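Local coordinates for phiAB6 tailspike (Unidentified phage, PDB 5JS4), which probably binds and fragments the exopolysaccharide of Acinetobacter baumannii as a trimeric beta-helical tailspike of the phage, at residues A[623-628]-A[639-645]; A[504-508]-A[521-527]; A[438-444]-A[460-466]; A[397-403]-A[426-432]. One frame throughout, in Å; residues are numbered along the deposited sequence.

Contact 1: residues A[623-628]-A[639-645]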
# COMPACT_ATOMS: atom_id res chain seq x y z
N ASN A 623 16.03 44.95 25.99
CA ASN A 623 17.17 44.17 25.53
C ASN A 623 16.77 43.39 24.29
O ASN A 623 15.74 42.72 24.28
CB ASN A 623 17.63 43.22 26.64
CG ASN A 623 18.89 42.45 26.28
OD1 ASN A 623 18.93 41.73 25.28
ND2 ASN A 623 19.92 42.56 27.12
N ASN A 624 17.57 43.51 23.23
CA ASN A 624 17.41 42.67 22.05
C ASN A 624 18.68 41.86 21.84
O ASN A 624 19.72 42.42 21.48
CB ASN A 624 17.09 43.51 20.81
CG ASN A 624 16.78 42.65 19.59
OD1 ASN A 624 17.07 41.46 19.55
ND2 ASN A 624 16.17 43.27 18.58
N ASN A 625 18.60 40.56 22.08
CA ASN A 625 19.65 39.63 21.68
C ASN A 625 20.98 39.87 22.40
O ASN A 625 22.04 39.55 21.85
CB ASN A 625 19.85 39.71 20.16
CG ASN A 625 20.35 38.41 19.56
OD1 ASN A 625 20.36 37.37 20.20
ND2 ASN A 625 20.76 38.48 18.29
N GLY A 626 20.92 40.43 23.60
CA GLY A 626 22.13 40.74 24.37
C GLY A 626 22.64 42.16 24.25
O GLY A 626 23.69 42.48 24.82
N TRP A 627 21.93 43.01 23.51
CA TRP A 627 22.22 44.44 23.44
C TRP A 627 21.13 45.25 24.14
O TRP A 627 19.95 44.92 24.06
CB TRP A 627 22.34 44.91 21.98
CG TRP A 627 23.66 44.58 21.36
CD1 TRP A 627 24.77 45.37 21.36
CD2 TRP A 627 24.01 43.38 20.67
NE1 TRP A 627 25.80 44.73 20.70
CE2 TRP A 627 25.36 43.51 20.27
CE3 TRP A 627 23.31 42.21 20.35
CZ2 TRP A 627 26.02 42.51 19.56
CZ3 TRP A 627 23.97 41.22 19.64
CH2 TRP A 627 25.32 41.37 19.26
N LYS A 628 21.56 46.31 24.83
CA LYS A 628 20.64 47.30 25.42
C LYS A 628 21.20 48.69 25.17
O LYS A 628 22.37 48.84 24.81
CB LYS A 628 20.45 47.07 26.92
CG LYS A 628 21.71 47.27 27.76
CD LYS A 628 21.38 47.17 29.24
CE LYS A 628 22.62 47.36 30.09
NZ LYS A 628 22.29 47.31 31.54
N VAL A 639 24.81 51.68 22.70
CA VAL A 639 24.14 50.45 22.30
C VAL A 639 25.18 49.37 22.57
O VAL A 639 26.10 49.15 21.77
CB VAL A 639 23.72 50.48 20.81
CG1 VAL A 639 22.97 49.21 20.45
CG2 VAL A 639 22.87 51.71 20.52
N GLU A 640 25.05 48.72 23.73
CA GLU A 640 26.14 47.93 24.30
C GLU A 640 25.74 46.51 24.63
O GLU A 640 24.56 46.21 24.84
CB GLU A 640 26.66 48.60 25.58
CG GLU A 640 25.61 48.73 26.68
CD GLU A 640 26.19 49.16 28.01
OE1 GLU A 640 27.23 49.85 28.02
OE2 GLU A 640 25.59 48.81 29.04
N ARG A 641 26.75 45.65 24.70
CA ARG A 641 26.56 44.26 25.08
C ARG A 641 26.41 44.14 26.59
O ARG A 641 27.16 44.75 27.35
CB ARG A 641 27.76 43.42 24.64
CG ARG A 641 28.01 43.48 23.15
CD ARG A 641 29.02 42.45 22.70
NE ARG A 641 30.35 42.67 23.27
CZ ARG A 641 31.43 41.95 22.98
NH1 ARG A 641 31.35 40.92 22.14
NH2 ARG A 641 32.59 42.24 23.55
N VAL A 642 25.44 43.34 27.01
CA VAL A 642 25.30 43.02 28.43
C VAL A 642 26.24 41.87 28.80
O VAL A 642 26.78 41.18 27.92
CB VAL A 642 23.85 42.68 28.81
CG1 VAL A 642 22.92 43.81 28.40
CG2 VAL A 642 23.41 41.37 28.19
N SER A 643 26.43 41.67 30.10
CA SER A 643 27.31 40.62 30.59
C SER A 643 26.93 39.27 30.00
O SER A 643 25.76 38.88 30.02
CB SER A 643 27.26 40.55 32.12
OG SER A 643 28.14 39.56 32.61
N GLY A 644 27.92 38.57 29.45
CA GLY A 644 27.70 37.24 28.88
C GLY A 644 27.48 37.25 27.38
O GLY A 644 27.61 36.22 26.73
N ASN A 645 27.13 38.41 26.82
CA ASN A 645 27.01 38.51 25.37
C ASN A 645 28.39 38.69 24.75
O ASN A 645 28.95 39.78 24.78
CB ASN A 645 26.11 39.68 24.98
CG ASN A 645 26.02 39.85 23.48
OD1 ASN A 645 26.44 38.98 22.72
ND2 ASN A 645 25.47 40.98 23.04
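Asn645 sets its amide nitrogen over the centre of one face of the Trp627 indole, ND2 riding 3.5 Å above the ring plane with the amide and ring planes nearly perpendicular (85°); Asn624 O lies at the ring edge, in its plane. Alongside, the CG methylene of Arg641 lies 3.5 Å from Trp627 NE1, an aliphatic stem suited to packing beside an indole. NE1 itself donates to Ala692 O, and Phe715 meets the ring edge-to-face. The same ND2 donates to Gly626 O at 2.9 Å, arriving well above the carbonyl plane, while Val642 N reaches that oxygen at 2.9 Å from the opposite face. Asn645 CG stands anti to its own N (chi1 177°), which carries the amide across to this oxygen. Next along the antiparallel hairpin, Lys628 and Glu640 form a hydrogen-bonded pair through both backbone bonds. Their side chains run side by side, but Lys628 NZ remains 4.4 Å from Glu640 OE2, beyond a salt bridge; Glu640 instead pairs with Arg638. Val642 CG1 fills in against Lys628 CG at 3.7 Å. Gly626, with positive phi in a type I' turn, leaves room for Asn645, and Asn623 OD1 accepts from Gly626 N in an Asx motif. Asn624 and Asn625 bond to Ala605 and Asn597 of the second subunit. Two N-H groups on one buried carbonyl would help hold the turn, and the position of ND2 is consistent with a weak amide N-H...pi attraction.

Contact 2: residues A[504-508]-A[521-527]; sequences KTSPT and SVSAEGI
Thr505 meets Ser521 through its backbone: the serine hydroxyl donates to Thr505 O at 2.8 Å, approaching almost in line with the carbonyl bond. Ser521 OG lies anti to the backbone N (chi1 -168°), and this rotation directs a small donor from the strand into the loop. The hydroxyl of Thr505 is engaged with Ser503 and Trp477. Ser506 follows, its carbonyl bonded by Lys537 and its OG 3.4 Å from Glu525 OE1, a long, weak hydrogen bond, and an unsettled one, since the proton has another acceptor within reach. A water sits 2.7 Å from Ser506 OG, also touching Thr508 OG1 and, weakly, Glu525 OE2. Pro507 then drives its ring into the bend of the second segment. Its CG rests 3.2 Å from Gly526 O, its CD lies 3.4 Å from Ser521 OG, and the ring crosses the Glu525 side chain at about a right angle. A rigid ring without an N-H suits this buried place, and Gly526, lacking a side chain, lets Pro507 CB approach. That glycine closes a type I turn begun by Ser523, whose OG accepts from Glu525 N at 3.0 Å in an ST turn. Last, Thr508 lays its CG2 methyl 3.4 Å from Glu525 O. The loop after strand 501-502 thus packs on the turn between antiparallel strands 519-523 and 526-530, whose Val522 and Ile527 pack against the other subunits. One short hydroxyl bond and a proline wedge pin it, with a softer, water-bridged margin at the Glu525 carboxylate.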
# COMPACT_ATOMS: atom_id res chain seq x y z
N LYS A 504 -12.68 8.41 11.96
CA LYS A 504 -11.79 9.19 12.82
C LYS A 504 -10.35 9.16 12.29
O LYS A 504 -9.42 9.49 13.02
CB LYS A 504 -11.86 8.66 14.26
CG LYS A 504 -13.14 9.04 14.98
CD LYS A 504 -13.17 8.49 16.40
CE LYS A 504 -14.22 9.18 17.25
NZ LYS A 504 -15.60 9.06 16.68
N THR A 505 -10.18 8.80 11.02
CA THR A 505 -8.85 8.62 10.43
C THR A 505 -8.57 9.46 9.17
O THR A 505 -7.49 9.33 8.59
CB THR A 505 -8.61 7.13 10.07
OG1 THR A 505 -9.53 6.73 9.05
CG2 THR A 505 -8.79 6.25 11.29
N SER A 506 -9.51 10.30 8.76
CA SER A 506 -9.33 11.11 7.55
C SER A 506 -8.15 12.07 7.70
O SER A 506 -7.94 12.63 8.78
CB SER A 506 -10.57 11.94 7.24
OG SER A 506 -10.36 12.77 6.11
N PRO A 507 -7.38 12.27 6.61
CA PRO A 507 -6.29 13.25 6.68
C PRO A 507 -6.76 14.66 7.05
O PRO A 507 -6.02 15.41 7.68
CB PRO A 507 -5.68 13.23 5.27
CG PRO A 507 -6.19 12.00 4.61
CD PRO A 507 -7.47 11.62 5.29
N THR A 508 -7.98 15.01 6.65
CA THR A 508 -8.49 16.37 6.86
C THR A 508 -9.17 16.56 8.22
O THR A 508 -9.58 17.67 8.55
CB THR A 508 -9.47 16.75 5.74
OG1 THR A 508 -10.55 15.81 5.70
CG2 THR A 508 -8.75 16.76 4.39
N SER A 521 -1.98 8.95 7.45
CA SER A 521 -3.15 8.78 6.60
C SER A 521 -2.81 9.32 5.21
O SER A 521 -2.39 10.46 5.07
CB SER A 521 -4.35 9.52 7.19
OG SER A 521 -5.56 9.15 6.54
N VAL A 522 -2.96 8.47 4.20
CA VAL A 522 -2.63 8.82 2.82
C VAL A 522 -3.77 8.42 1.90
O VAL A 522 -4.12 7.25 1.82
CB VAL A 522 -1.34 8.11 2.35
CG1 VAL A 522 -1.01 8.47 0.90
CG2 VAL A 522 -0.18 8.45 3.27
N SER A 523 -4.34 9.41 1.23
CA SER A 523 -5.34 9.17 0.19
C SER A 523 -5.45 10.43 -0.65
O SER A 523 -4.77 11.42 -0.39
CB SER A 523 -6.70 8.84 0.80
OG SER A 523 -7.34 10.01 1.27
N ALA A 524 -6.34 10.41 -1.63
CA ALA A 524 -6.61 11.59 -2.43
C ALA A 524 -7.14 12.76 -1.60
O ALA A 524 -7.11 13.90 -2.05
CB ALA A 524 -7.57 11.26 -3.56
N GLU A 525 -7.64 12.46 -0.39
CA GLU A 525 -8.13 13.48 0.54
C GLU A 525 -7.00 14.28 1.18
O GLU A 525 -7.22 15.38 1.68
CB GLU A 525 -8.95 12.85 1.67
CG GLU A 525 -10.16 12.05 1.23
CD GLU A 525 -10.94 11.49 2.41
OE1 GLU A 525 -10.32 10.85 3.29
OE2 GLU A 525 -12.17 11.68 2.45
N GLY A 526 -5.79 13.72 1.20
CA GLY A 526 -4.66 14.38 1.84
C GLY A 526 -3.62 13.40 2.35
O GLY A 526 -3.85 12.19 2.41
N ILE A 527 -2.47 13.95 2.70
CA ILE A 527 -1.37 13.20 3.29
C ILE A 527 -1.15 13.80 4.67
O ILE A 527 -0.78 14.96 4.78
CB ILE A 527 -0.09 13.35 2.46
CG1 ILE A 527 -0.31 12.84 1.03
CG2 ILE A 527 1.07 12.62 3.13
CD1 ILE A 527 0.57 13.52 0.01
O HOH W 1 -12.21 13.76 4.41

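Contact 3: residues A[438-444]-A[460-466]; sequences DFDNIIF and GFGKFWC
Successive parallel coils of the right-handed beta-helix are joined here, with residues 438-444 and 460-466 in register and stacked one rung apart. Within 442-444 and 464-466 the strand axes run 4.7 Å apart and nearly parallel. Backbone bonds join them, among them Gly462 N to Phe439 O, Trp465 N to Ile442 O and Phe444 N to Trp465 O. On the inward side Phe439 and Phe461 lie side by side with planes only 6° apart, slid so that they barely overlap, Phe439 CD1 3.3 Å from Phe461 CE1. Ile442 places CB over one face of Phe464, 4.1 Å from the ring centroid, a CH-pi contact. The edge of Phe464 turns toward the face of Phe444 in an offset edge-to-face pair, planes at 64°, and Cys466 SG stands obliquely beside Phe444, 3.7 Å from its CD2. Flat rings and branched aliphatics suit such stacking between rungs. At the corner, where the chain turns at Asn441, Asp440 OD1 takes the N-H of Lys463 N at 3.0 Å on its anti side; with CG roughly anti to the backbone N (chi1 -157°), Asp440 turns its carboxylate to residues 460-466. Gly462 has no side chain to obstruct it. Strand 413-421 flanks residues 438-444, and strand 495-498 lies against residues 464-466. Ile451 and Trp477 press on the inner aromatic cluster, while Lys463 bonds to His458 of the second subunit.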
# COMPACT_ATOMS: atom_id res chain seq x y z
N ASP A 438 -3.09 -6.45 9.08
CA ASP A 438 -3.32 -5.78 7.81
C ASP A 438 -4.76 -6.02 7.35
O ASP A 438 -5.24 -7.15 7.38
CB ASP A 438 -2.35 -6.32 6.76
CG ASP A 438 -2.25 -5.43 5.54
OD1 ASP A 438 -2.02 -4.21 5.71
OD2 ASP A 438 -2.38 -5.94 4.41
N PHE A 439 -5.41 -4.95 6.92
CA PHE A 439 -6.80 -4.98 6.47
C PHE A 439 -6.85 -4.25 5.13
O PHE A 439 -6.42 -3.11 5.05
CB PHE A 439 -7.71 -4.27 7.47
CG PHE A 439 -7.62 -4.80 8.87
CD1 PHE A 439 -6.60 -4.39 9.73
CD2 PHE A 439 -8.56 -5.71 9.35
CE1 PHE A 439 -6.52 -4.88 11.02
CE2 PHE A 439 -8.49 -6.19 10.64
CZ PHE A 439 -7.47 -5.78 11.48
N ASP A 440 -7.38 -4.89 4.09
CA ASP A 440 -7.37 -4.29 2.75
C ASP A 440 -8.50 -4.83 1.87
O ASP A 440 -8.80 -6.02 1.90
CB ASP A 440 -6.01 -4.57 2.07
CG ASP A 440 -5.67 -3.56 0.96
OD1 ASP A 440 -6.46 -2.65 0.65
OD2 ASP A 440 -4.56 -3.69 0.40
N ASN A 441 -9.09 -3.93 1.09
CA ASN A 441 -10.15 -4.29 0.15
C ASN A 441 -11.31 -4.97 0.85
O ASN A 441 -11.71 -6.09 0.51
CB ASN A 441 -9.58 -5.13 -0.99
CG ASN A 441 -8.52 -4.38 -1.78
OD1 ASN A 441 -7.42 -4.89 -2.02
ND2 ASN A 441 -8.84 -3.16 -2.18
N ILE A 442 -11.84 -4.25 1.83
CA ILE A 442 -12.94 -4.72 2.65
C ILE A 442 -14.17 -3.87 2.34
O ILE A 442 -14.06 -2.66 2.08
CB ILE A 442 -12.55 -4.67 4.14
CG1 ILE A 442 -11.55 -5.79 4.44
CG2 ILE A 442 -13.78 -4.79 5.05
CD1 ILE A 442 -10.89 -5.71 5.79
N ILE A 443 -15.33 -4.52 2.35
CA ILE A 443 -16.60 -3.87 2.08
C ILE A 443 -17.50 -4.05 3.30
O ILE A 443 -17.66 -5.17 3.79
CB ILE A 443 -17.30 -4.48 0.85
CG1 ILE A 443 -16.36 -4.54 -0.36
CG2 ILE A 443 -18.57 -3.70 0.51
CD1 ILE A 443 -16.87 -5.41 -1.48
N PHE A 444 -18.06 -2.95 3.79
CA PHE A 444 -19.14 -2.98 4.78
C PHE A 444 -20.39 -2.48 4.07
O PHE A 444 -20.49 -1.29 3.76
CB PHE A 444 -18.89 -2.06 5.98
CG PHE A 444 -17.62 -2.33 6.74
CD1 PHE A 444 -17.09 -3.61 6.86
CD2 PHE A 444 -16.99 -1.28 7.39
CE1 PHE A 444 -15.93 -3.82 7.60
CE2 PHE A 444 -15.83 -1.48 8.12
CZ PHE A 444 -15.30 -2.76 8.22
N GLY A 460 -2.05 -1.92 9.45
CA GLY A 460 -2.23 -1.35 8.13
C GLY A 460 -3.68 -1.45 7.71
O GLY A 460 -4.32 -2.49 7.88
N PHE A 461 -4.20 -0.34 7.18
CA PHE A 461 -5.55 -0.29 6.65
C PHE A 461 -5.49 0.26 5.23
O PHE A 461 -4.98 1.36 5.00
CB PHE A 461 -6.44 0.59 7.53
CG PHE A 461 -6.63 0.05 8.91
CD1 PHE A 461 -7.64 -0.86 9.17
CD2 PHE A 461 -5.78 0.43 9.94
CE1 PHE A 461 -7.81 -1.38 10.44
CE2 PHE A 461 -5.95 -0.08 11.21
CZ PHE A 461 -6.96 -0.99 11.46
N GLY A 462 -5.99 -0.53 4.29
CA GLY A 462 -6.02 -0.16 2.89
C GLY A 462 -7.39 0.34 2.51
O GLY A 462 -7.99 1.16 3.22
N LYS A 463 -7.90 -0.14 1.38
CA LYS A 463 -9.17 0.33 0.85
C LYS A 463 -10.36 -0.28 1.58
O LYS A 463 -10.41 -1.49 1.79
CB LYS A 463 -9.26 0.03 -0.64
CG LYS A 463 -8.20 0.75 -1.45
CD LYS A 463 -8.39 0.59 -2.95
CE LYS A 463 -9.64 1.28 -3.47
NZ LYS A 463 -9.70 2.73 -3.16
N PHE A 464 -11.29 0.59 1.98
CA PHE A 464 -12.56 0.19 2.57
C PHE A 464 -13.68 0.87 1.80
O PHE A 464 -13.58 2.05 1.45
CB PHE A 464 -12.64 0.61 4.04
CG PHE A 464 -11.93 -0.31 4.99
CD1 PHE A 464 -10.55 -0.38 5.00
CD2 PHE A 464 -12.64 -1.12 5.87
CE1 PHE A 464 -9.89 -1.23 5.87
CE2 PHE A 464 -11.99 -1.97 6.74
CZ PHE A 464 -10.61 -2.03 6.74
N TRP A 465 -14.74 0.11 1.54
CA TRP A 465 -15.96 0.65 0.93
C TRP A 465 -17.08 0.45 1.94
O TRP A 465 -17.51 -0.67 2.17
CB TRP A 465 -16.27 -0.06 -0.38
CG TRP A 465 -17.39 0.58 -1.14
CD1 TRP A 465 -18.73 0.39 -0.94
CD2 TRP A 465 -17.28 1.51 -2.22
NE1 TRP A 465 -19.46 1.15 -1.82
CE2 TRP A 465 -18.59 1.85 -2.62
CE3 TRP A 465 -16.20 2.10 -2.89
CZ2 TRP A 465 -18.85 2.74 -3.66
CZ3 TRP A 465 -16.46 2.99 -3.93
CH2 TRP A 465 -17.78 3.30 -4.30
N CYS A 466 -17.53 1.55 2.54
CA CYS A 466 -18.52 1.49 3.61
C CYS A 466 -19.80 2.15 3.13
O CYS A 466 -19.85 3.37 2.96
CB CYS A 466 -17.99 2.18 4.86
SG CYS A 466 -16.31 1.71 5.32

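Contact 4: residues A[397-403]-A[426-432]; sequences NAGIYCE and HAMIFDR
Ile400 and Met428 make up much of the tight half of this contact, lying side by side with Ile400 CD1 3.8 Å from Met428 CE. On the same face Cys402 CB touches Phe430 CD1 at 3.7 Å; flexible and flat apolar groups fill such an interior well. The backbones run parallel: Ile429 N donates to Ile400 O, and Cys402 N to Ile429 O in a nearly straight 2.9 Å bond (173°). On the opposite face, which also carries Tyr401, Ile429 CD1 rests on Ala398 CB, a small neighbour that leaves it room. This side is more open to water and joined by discrete polar bonds. Its short one comes from Tyr401, which, with CG anti to its N (chi1 173°), reaches Asp431 OD2 with its hydroxyl, the two side chains crossing at a slant; OH donates at 2.6 Å to the syn side of OD2, 30° out of the carboxylate plane. Arg432 NH2 donates to Glu403 O at 2.9 Å with the oxygen in the guanidinium plane, and one water bridges NH2 to Glu403 OE2. A second water links Asn397 O with His426 ND1, while His426 NE2 bonds to Glu479. Both segments belong to one of the parallel sheets of the beta-helix: strand 374-379 lies beside residues 397-403, strand 451-453 beside residues 426-432, and Phe415 and Phe420 of strand 413-421 pack against the interior face.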
# COMPACT_ATOMS: atom_id res chain seq x y z
N ASN A 397 -24.13 -11.11 15.12
CA ASN A 397 -23.25 -10.43 16.07
C ASN A 397 -21.96 -9.94 15.41
O ASN A 397 -21.61 -8.76 15.53
CB ASN A 397 -22.91 -11.35 17.24
CG ASN A 397 -22.09 -10.66 18.31
OD1 ASN A 397 -20.94 -11.04 18.57
ND2 ASN A 397 -22.66 -9.64 18.93
N ALA A 398 -21.26 -10.84 14.74
CA ALA A 398 -20.00 -10.50 14.09
C ALA A 398 -19.64 -11.48 12.98
O ALA A 398 -19.95 -12.66 13.06
CB ALA A 398 -18.87 -10.44 15.11
N GLY A 399 -18.99 -10.97 11.94
CA GLY A 399 -18.42 -11.83 10.91
C GLY A 399 -17.23 -12.59 11.48
O GLY A 399 -17.11 -13.80 11.29
N ILE A 400 -16.36 -11.87 12.19
CA ILE A 400 -15.18 -12.44 12.81
C ILE A 400 -15.09 -11.93 14.25
O ILE A 400 -15.12 -10.72 14.48
CB ILE A 400 -13.89 -12.05 12.05
CG1 ILE A 400 -14.00 -12.47 10.58
CG2 ILE A 400 -12.67 -12.69 12.70
CD1 ILE A 400 -12.94 -11.87 9.68
N TYR A 401 -14.98 -12.86 15.20
CA TYR A 401 -14.92 -12.52 16.62
C TYR A 401 -13.68 -13.14 17.28
O TYR A 401 -13.46 -14.34 17.16
CB TYR A 401 -16.18 -13.01 17.34
CG TYR A 401 -16.13 -12.86 18.84
CD1 TYR A 401 -15.80 -11.64 19.43
CD2 TYR A 401 -16.41 -13.93 19.69
CE1 TYR A 401 -15.75 -11.49 20.80
CE2 TYR A 401 -16.37 -13.79 21.06
CZ TYR A 401 -16.04 -12.57 21.62
OH TYR A 401 -15.99 -12.42 22.98
N CYS A 402 -12.90 -12.30 17.96
CA CYS A 402 -11.73 -12.75 18.71
C CYS A 402 -11.78 -12.20 20.13
O CYS A 402 -11.56 -11.01 20.36
CB CYS A 402 -10.44 -12.31 18.02
SG CYS A 402 -8.92 -12.77 18.89
N GLU A 403 -12.08 -13.08 21.08
CA GLU A 403 -12.19 -12.72 22.50
C GLU A 403 -10.82 -12.46 23.13
O GLU A 403 -10.66 -11.51 23.89
CB GLU A 403 -12.92 -13.84 23.26
CG GLU A 403 -13.17 -13.54 24.73
CD GLU A 403 -13.78 -14.71 25.48
OE1 GLU A 403 -13.96 -15.80 24.89
OE2 GLU A 403 -14.10 -14.54 26.68
N HIS A 426 -21.43 -6.17 14.11
CA HIS A 426 -20.19 -5.66 13.52
C HIS A 426 -19.63 -6.59 12.45
O HIS A 426 -20.02 -7.75 12.35
CB HIS A 426 -19.13 -5.48 14.61
CG HIS A 426 -19.33 -4.27 15.46
ND1 HIS A 426 -20.35 -4.16 16.38
CD2 HIS A 426 -18.63 -3.10 15.52
CE1 HIS A 426 -20.27 -2.98 16.97
NE2 HIS A 426 -19.24 -2.32 16.47
N ALA A 427 -18.71 -6.06 11.66
CA ALA A 427 -17.92 -6.89 10.75
C ALA A 427 -16.95 -7.74 11.56
O ALA A 427 -16.93 -8.96 11.44
CB ALA A 427 -17.17 -6.02 9.75
N MET A 428 -16.14 -7.07 12.39
CA MET A 428 -15.14 -7.73 13.22
C MET A 428 -15.14 -7.15 14.63
O MET A 428 -15.20 -5.94 14.80
CB MET A 428 -13.74 -7.56 12.62
CG MET A 428 -13.61 -8.07 11.20
SD MET A 428 -11.93 -7.93 10.57
CE MET A 428 -11.07 -9.17 11.52
N ILE A 429 -15.07 -8.03 15.63
CA ILE A 429 -14.96 -7.62 17.02
C ILE A 429 -13.75 -8.29 17.66
O ILE A 429 -13.68 -9.52 17.74
CB ILE A 429 -16.21 -7.99 17.84
CG1 ILE A 429 -17.45 -7.29 17.27
CG2 ILE A 429 -16.03 -7.60 19.31
CD1 ILE A 429 -18.76 -7.76 17.87
N PHE A 430 -12.80 -7.46 18.10
CA PHE A 430 -11.71 -7.88 18.97
C PHE A 430 -12.02 -7.32 20.35
O PHE A 430 -12.07 -6.10 20.52
CB PHE A 430 -10.38 -7.30 18.47
CG PHE A 430 -9.96 -7.81 17.12
CD1 PHE A 430 -9.18 -8.96 17.02
CD2 PHE A 430 -10.31 -7.14 15.96
CE1 PHE A 430 -8.77 -9.43 15.78
CE2 PHE A 430 -9.91 -7.61 14.72
CZ PHE A 430 -9.14 -8.76 14.63
N ASP A 431 -12.23 -8.18 21.34
CA ASP A 431 -12.49 -7.70 22.70
C ASP A 431 -11.26 -7.00 23.29
O ASP A 431 -11.39 -6.17 24.19
CB ASP A 431 -12.91 -8.84 23.63
CG ASP A 431 -14.33 -9.32 23.37
OD1 ASP A 431 -15.10 -8.63 22.66
OD2 ASP A 431 -14.68 -10.40 23.88
N ARG A 432 -10.07 -7.34 22.79
CA ARG A 432 -8.84 -6.77 23.33
C ARG A 432 -7.95 -6.17 22.22
O ARG A 432 -8.45 -5.38 21.42
CB ARG A 432 -8.14 -7.81 24.21
CG ARG A 432 -8.98 -8.20 25.42
CD ARG A 432 -8.29 -9.21 26.31
NE ARG A 432 -9.01 -9.40 27.57
CZ ARG A 432 -10.14 -10.09 27.71
NH1 ARG A 432 -10.71 -10.19 28.91
NH2 ARG A 432 -10.73 -10.69 26.67
O HOH W 2 -22.13 -6.45 17.45
O HOH W 3 -9.23 -9.41 20.90
O HOH W 4 -12.76 -12.40 28.00

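In the fold
Contacts 4, 3 and 2 follow one another along the chain and the beta-helix, whereas contact 1 stands apart in a C-terminal sheet, its centre about 48 Å from that of contact 2 and 66 Å from that of contact 4. Contacts 3 and 4 hold different faces of neighbouring coils, centres about 16 Å apart, and meet in the interior: Phe444 CE1 lies 3.3 Å from Ala427 CB, and Phe439 CE2 3.9 Å from Met428 SD. Contact 2 follows, about 14 Å from contact 3 between centres. Contacts 1, 2 and 3 all touch the second subunit; contact 4 touches no other chain. None of their residues belongs to the three malonic acid pockets.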